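Local structure of putative S-adenosylmethionine-dependent methyltransferase (Bacteroides thetaiotaomicron, 1WYZ) at residues A[149-152]-A[153-157]; A[22-25]-A[26-30]; A[66-70]-A[71-75]. The protein probably transfers a methyl group from S-adenosylmethionine to a substrate that is not identified. All coordinates share one frame; numbering follows the deposited sequence.

Contact 1. Residues A[149-152]-A[153-157]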
# COMPACT_ATOMS: atom_id res chain seq x y z
N GLY A 149 -26.21 -7.39 -11.65
CA GLY A 149 -27.07 -7.77 -10.53
C GLY A 149 -26.27 -8.34 -9.38
O GLY A 149 -26.59 -8.13 -8.21
N GLU A 150 -25.23 -9.09 -9.71
CA GLU A 150 -24.36 -9.65 -8.70
C GLU A 150 -23.37 -8.51 -8.45
O GLU A 150 -22.85 -8.33 -7.35
CB GLU A 150 -23.64 -10.89 -9.23
CG GLU A 150 -22.95 -11.72 -8.16
CD GLU A 150 -23.92 -12.59 -7.36
OE1 GLU A 150 -24.91 -12.05 -6.82
OE2 GLU A 150 -23.68 -13.82 -7.28
N ARG A 151 -23.13 -7.74 -9.51
CA ARG A 151 -22.22 -6.60 -9.45
C ARG A 151 -22.90 -5.43 -8.75
O ARG A 151 -22.25 -4.61 -8.11
CB ARG A 151 -21.78 -6.21 -10.86
CG ARG A 151 -20.69 -5.16 -10.88
CD ARG A 151 -19.77 -5.36 -12.06
NE ARG A 151 -19.85 -4.25 -13.00
CZ ARG A 151 -19.06 -4.12 -14.06
NH1 ARG A 151 -18.13 -5.03 -14.32
NH2 ARG A 151 -19.19 -3.06 -14.84
N ALA A 152 -24.22 -5.36 -8.89
CA ALA A 152 -24.98 -4.31 -8.25
C ALA A 152 -25.06 -4.63 -6.77
O ALA A 152 -25.03 -3.74 -5.93
CB ALA A 152 -26.37 -4.24 -8.86
N LYS A 153 -25.18 -5.92 -6.46
CA LYS A 153 -25.25 -6.35 -5.07
C LYS A 153 -23.96 -5.93 -4.38
O LYS A 153 -23.98 -5.32 -3.32
CB LYS A 153 -25.40 -7.87 -4.96
CG LYS A 153 -26.81 -8.41 -5.16
CD LYS A 153 -26.93 -9.86 -4.68
CE LYS A 153 -26.72 -9.97 -3.17
NZ LYS A 153 -27.84 -9.38 -2.39
N LYS A 154 -22.84 -6.27 -5.02
CA LYS A 154 -21.53 -5.96 -4.48
C LYS A 154 -21.34 -4.46 -4.25
O LYS A 154 -21.03 -4.04 -3.13
CB LYS A 154 -20.44 -6.51 -5.41
CG LYS A 154 -19.05 -6.58 -4.79
CD LYS A 154 -19.07 -7.36 -3.49
CE LYS A 154 -17.66 -7.75 -3.08
NZ LYS A 154 -16.79 -6.55 -3.05
N LEU A 155 -21.54 -3.65 -5.29
CA LEU A 155 -21.40 -2.19 -5.17
C LEU A 155 -22.26 -1.67 -4.03
O LEU A 155 -21.83 -0.84 -3.23
CB LEU A 155 -21.83 -1.50 -6.47
CG LEU A 155 -21.03 -1.79 -7.75
CD1 LEU A 155 -21.81 -1.33 -8.98
CD2 LEU A 155 -19.68 -1.09 -7.66
N LYS A 156 -23.49 -2.18 -3.95
CA LYS A 156 -24.44 -1.77 -2.93
C LYS A 156 -23.94 -2.10 -1.51
O LYS A 156 -24.12 -1.30 -0.59
CB LYS A 156 -25.78 -2.47 -3.19
CG LYS A 156 -26.99 -1.68 -2.75
CD LYS A 156 -27.24 -0.48 -3.64
CE LYS A 156 -28.52 0.26 -3.23
NZ LYS A 156 -28.71 1.53 -3.99
N THR A 157 -23.31 -3.26 -1.35
CA THR A 157 -22.79 -3.70 -0.06
C THR A 157 -21.54 -2.92 0.31
O THR A 157 -21.38 -2.51 1.46
CB THR A 157 -22.44 -5.21 -0.05
OG1 THR A 157 -23.57 -5.97 -0.51
CG2 THR A 157 -22.10 -5.67 1.35
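G149 meets K153 at the very start of helix 150-165. As the N-cap residue it offers its carbonyl O to K153 N at 3.2 Å, a bond bent to 143° at the hydrogen, with the donor standing well above the carbonyl plane. The same oxygen lies against the side chain of K153, where CG comes within 3.1 Å. Next, the carbonyl of E150 accepts from K154 N. The E150 chain bends at chi2 (77°), which carries OE1 obliquely across K153, 3.7 Å from CD. This touch is to the lysine's aliphatic part: OE1 and K153 NZ remain 5.9 Å apart, too far for an ion pair, though the opposite charges may still attract weakly. R151 O takes the straightest of the four bonds that join the two segments, from L155 N (3.1 Å, 172°). On the side-chain level, CG of R151 lies 4.4 Å from L155 CD1. The guanidinium is held from outside the two segments: NH2 forms a salt bridge with D184 and NH1 one with E173, while R151 and L155 both pack on M181 of helix 178-188. A152 O accepts from K156 N at 3.0 Å, and K156 NZ reaches on to N188 O. One step further, K153 O accepts from both the backbone N and OG1 of T157, so the T157 hydroxyl donates back into its own helix. The regular i to i+4 bonds make this the opening of an alpha-helix, here the connecting helix of a beta-alpha-beta unit between strands 138-143 and 168-173.

Contact 2. Residues A[22-25]-A[26-30]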
# COMPACT_ATOMS: atom_id res chain seq x y z
N PRO A 22 13.04 2.71 -4.97
CA PRO A 22 14.19 3.24 -4.23
C PRO A 22 15.47 2.62 -4.81
O PRO A 22 15.49 1.43 -5.18
CB PRO A 22 13.91 2.78 -2.79
CG PRO A 22 12.43 2.77 -2.72
CD PRO A 22 12.06 2.11 -4.04
N SER A 23 16.54 3.41 -4.91
CA SER A 23 17.79 2.90 -5.46
C SER A 23 18.38 1.78 -4.60
O SER A 23 19.21 1.01 -5.07
CB SER A 23 18.80 4.04 -5.62
OG SER A 23 19.09 4.67 -4.38
N TYR A 24 17.93 1.69 -3.35
CA TYR A 24 18.39 0.65 -2.43
C TYR A 24 18.04 -0.70 -3.03
O TYR A 24 18.80 -1.68 -2.91
CB TYR A 24 17.69 0.82 -1.07
CG TYR A 24 18.00 -0.24 -0.03
CD1 TYR A 24 19.30 -0.40 0.47
CD2 TYR A 24 17.00 -1.06 0.49
CE1 TYR A 24 19.59 -1.36 1.45
CE2 TYR A 24 17.28 -2.03 1.47
CZ TYR A 24 18.57 -2.17 1.95
OH TYR A 24 18.85 -3.11 2.93
N ASN A 25 16.87 -0.76 -3.66
CA ASN A 25 16.40 -1.99 -4.27
C ASN A 25 17.37 -2.52 -5.32
O ASN A 25 17.46 -3.73 -5.52
CB ASN A 25 15.02 -1.75 -4.91
CG ASN A 25 13.99 -1.31 -3.89
OD1 ASN A 25 14.33 -0.75 -2.85
ND2 ASN A 25 12.72 -1.55 -4.20
N THR A 26 18.11 -1.62 -5.97
CA THR A 26 19.06 -2.04 -6.99
C THR A 26 20.28 -2.69 -6.33
O THR A 26 20.88 -3.61 -6.87
CB THR A 26 19.54 -0.84 -7.86
OG1 THR A 26 18.43 0.01 -8.16
CG2 THR A 26 20.15 -1.33 -9.17
N GLU A 27 20.64 -2.19 -5.15
CA GLU A 27 21.79 -2.73 -4.43
C GLU A 27 21.58 -4.20 -4.08
O GLU A 27 22.47 -5.03 -4.30
CB GLU A 27 22.05 -1.94 -3.14
CG GLU A 27 22.61 -0.54 -3.35
CD GLU A 27 22.76 0.20 -2.04
OE1 GLU A 27 23.36 -0.37 -1.10
OE2 GLU A 27 22.28 1.36 -1.95
N ILE A 28 20.42 -4.52 -3.52
CA ILE A 28 20.19 -5.90 -3.14
C ILE A 28 19.90 -6.77 -4.37
O ILE A 28 20.26 -7.94 -4.41
CB ILE A 28 19.04 -6.03 -2.07
CG1 ILE A 28 17.68 -5.81 -2.70
CG2 ILE A 28 19.25 -5.01 -0.95
CD1 ILE A 28 17.05 -7.05 -3.30
N ILE A 29 19.28 -6.20 -5.39
CA ILE A 29 19.03 -7.01 -6.58
C ILE A 29 20.36 -7.53 -7.13
O ILE A 29 20.46 -8.70 -7.52
CB ILE A 29 18.30 -6.22 -7.66
CG1 ILE A 29 16.82 -6.09 -7.27
CG2 ILE A 29 18.50 -6.90 -9.02
CD1 ILE A 29 16.03 -5.09 -8.10
N ARG A 30 21.37 -6.66 -7.15
CA ARG A 30 22.70 -7.02 -7.63
C ARG A 30 23.23 -8.25 -6.90
O ARG A 30 24.09 -8.98 -7.41
CB ARG A 30 23.67 -5.86 -7.42
CG ARG A 30 23.48 -4.71 -8.40
CD ARG A 30 24.33 -3.52 -8.04
NE ARG A 30 24.07 -2.41 -8.95
CZ ARG A 30 24.16 -1.12 -8.62
NH1 ARG A 30 24.50 -0.77 -7.38
NH2 ARG A 30 23.88 -0.19 -9.52
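CG of Y24 stands anti to the backbone N (chi1 177°), while I28 places CG1 between its backbone N and carbonyl carbon (chi1 74°), which leaves CG2 on the side of the tyrosine. The two side chains meet at about a right angle: CG2 of I28 lies over one ring face, offset toward the rim, at 4.1 Å from Y24 CZ. At the ring edge, E27 OE2 comes near the ring plane, 4.2 Å from Y24 CD1. CG1 of I28 rests against N25 O (3.5 Å), and the side chain as a whole also packs on Y6, L8 and L118. With an alanine in its place, the face of Y24 would probably lose its methyl cover and a gap would open beside Y6 and L8. The backbone beneath is the first turn of helix 24-29: T26 N bonds to S23 O at 3.0 Å, Y24 O receives weak bonds from E27 N and I28 N, and I29 N reaches N25 O at 3.1 Å. N25 ND2 bonds to V119 O, and Y24 packs on Q19 of the second subunit. The methyl on the Y24 face is an apolar contact, probably held by dispersion, whereas the polar bonds belong mostly to the main chain.

Contact 3. Residues A[66-70]-A[71-75]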
# COMPACT_ATOMS: atom_id res chain seq x y z
N LYS A 66 -0.61 -19.30 -9.86
CA LYS A 66 -1.58 -19.25 -8.76
C LYS A 66 -1.98 -20.67 -8.40
O LYS A 66 -2.72 -20.90 -7.44
CB LYS A 66 -2.82 -18.43 -9.15
CG LYS A 66 -3.83 -19.17 -10.01
CD LYS A 66 -5.21 -18.52 -9.92
CE LYS A 66 -5.72 -18.51 -8.47
NZ LYS A 66 -5.73 -19.86 -7.84
N HIS A 67 -1.48 -21.63 -9.17
CA HIS A 67 -1.77 -23.03 -8.90
C HIS A 67 -0.51 -23.85 -8.72
O HIS A 67 -0.57 -25.07 -8.58
CB HIS A 67 -2.64 -23.63 -9.99
CG HIS A 67 -4.05 -23.16 -9.96
ND1 HIS A 67 -4.51 -22.13 -10.76
CD2 HIS A 67 -5.09 -23.54 -9.19
CE1 HIS A 67 -5.79 -21.91 -10.48
NE2 HIS A 67 -6.16 -22.75 -9.53
N THR A 68 0.64 -23.18 -8.73
CA THR A 68 1.90 -23.87 -8.55
C THR A 68 1.79 -24.65 -7.23
O THR A 68 1.26 -24.14 -6.25
CB THR A 68 3.05 -22.88 -8.44
OG1 THR A 68 4.27 -23.59 -8.22
CG2 THR A 68 2.81 -21.91 -7.28
N SER A 69 2.28 -25.89 -7.23
CA SER A 69 2.23 -26.73 -6.05
C SER A 69 3.06 -26.17 -4.91
O SER A 69 4.14 -25.63 -5.13
CB SER A 69 2.73 -28.14 -6.38
OG SER A 69 2.76 -28.96 -5.22
N PRO A 70 2.57 -26.30 -3.67
CA PRO A 70 3.29 -25.81 -2.49
C PRO A 70 4.56 -26.65 -2.27
O PRO A 70 5.50 -26.23 -1.59
CB PRO A 70 2.27 -25.97 -1.37
CG PRO A 70 1.45 -27.13 -1.81
CD PRO A 70 1.26 -26.85 -3.28
N GLU A 71 4.57 -27.84 -2.87
CA GLU A 71 5.71 -28.74 -2.80
C GLU A 71 6.83 -28.20 -3.69
O GLU A 71 7.98 -28.10 -3.26
CB GLU A 71 5.30 -30.14 -3.28
CG GLU A 71 6.46 -31.08 -3.63
CD GLU A 71 7.36 -31.38 -2.44
OE1 GLU A 71 8.04 -30.45 -1.96
OE2 GLU A 71 7.39 -32.54 -2.00
N ASP A 72 6.49 -27.84 -4.92
CA ASP A 72 7.46 -27.29 -5.86
C ASP A 72 7.99 -25.96 -5.35
O ASP A 72 9.19 -25.70 -5.44
CB ASP A 72 6.82 -27.10 -7.24
CG ASP A 72 6.20 -28.37 -7.77
OD1 ASP A 72 6.87 -29.43 -7.74
OD2 ASP A 72 5.04 -28.33 -8.24
N ILE A 73 7.11 -25.13 -4.80
CA ILE A 73 7.51 -23.84 -4.25
C ILE A 73 8.62 -24.08 -3.24
O ILE A 73 9.64 -23.37 -3.24
CB ILE A 73 6.34 -23.15 -3.51
CG1 ILE A 73 5.26 -22.73 -4.50
CG2 ILE A 73 6.83 -21.93 -2.75
CD1 ILE A 73 5.47 -23.08 -5.95
N SER A 74 8.43 -25.08 -2.39
CA SER A 74 9.41 -25.43 -1.37
C SER A 74 10.76 -25.70 -2.03
O SER A 74 11.81 -25.26 -1.53
CB SER A 74 8.96 -26.67 -0.61
OG SER A 74 9.82 -26.95 0.47
N GLY A 75 10.73 -26.42 -3.15
CA GLY A 75 11.95 -26.74 -3.87
C GLY A 75 12.58 -25.46 -4.38
O GLY A 75 13.80 -25.32 -4.39
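S69 and E71 form a serine N-cap at the start of helix 70-81. The hydrogen bonds fall into two groups. In the capping bond, the hydroxyl OG of S69 accepts from E71 N at 3.2 Å and so occupies an amide that the first turn of a helix cannot serve from its own backbone. It gets there because OG stands opposite the backbone N (chi1 177°), beside the carbonyl carbon. The other group belongs to the main chain: I73 N gives a fairly straight bond to S69 O (3.0 Å, 165°), with the donor slightly tilted from the carbonyl plane, and S74 N reaches P70 O, whose position is less certain. P70, the first helical residue, has no amide hydrogen and needs no acceptor, which suits the opening turn.

Apolar contact comes from T68 and I73, at the N' and N4 positions, consistent with a modest hydrophobic staple around the cap. Their side chains cross at about a right angle, with I73 CG1 3.8 Å from T68 CG2. The end of the isoleucine is modelled too close to the threonine hydroxyl, so the exact placing of CD1 is doubtful. Both P70 and I73 pack on I107 of helix 100-110, which ties the start of this helix to its neighbour.

Charge enters through D72, and perhaps through E71, whose side chain is poorly ordered. An acidic group in the first turn would probably be favoured by the positive end of the helix dipole. D72 folds its carboxylate back toward the cap, with CG beside its own backbone N (chi1 -55°), and this sets D72 OD2 3.0 Å from S69 CB.

How the contacts relate
All three contacts lie at the opening turn of a helix, in the two sheet-bearing parts of the chain. Contacts 2 and 3 belong with the parallel sheet: helix 24-29 packs on strand 5-8, and helix 70-81 follows strand 62-63. Their centres are 27 Å apart. Contact 1 belongs instead to the mixed sheet, 35 Å from contact 3 and 43 Å from contact 2 between centres, and contacts 1 and 2 lie on opposite sides of the chain's centre. None touches another; the nearest atoms, of contacts 1 and 3, stay about 17 Å apart. Among the three, contact 2 alone meets the second subunit. None of the three can be tied to an active site or ligand from the contacts described.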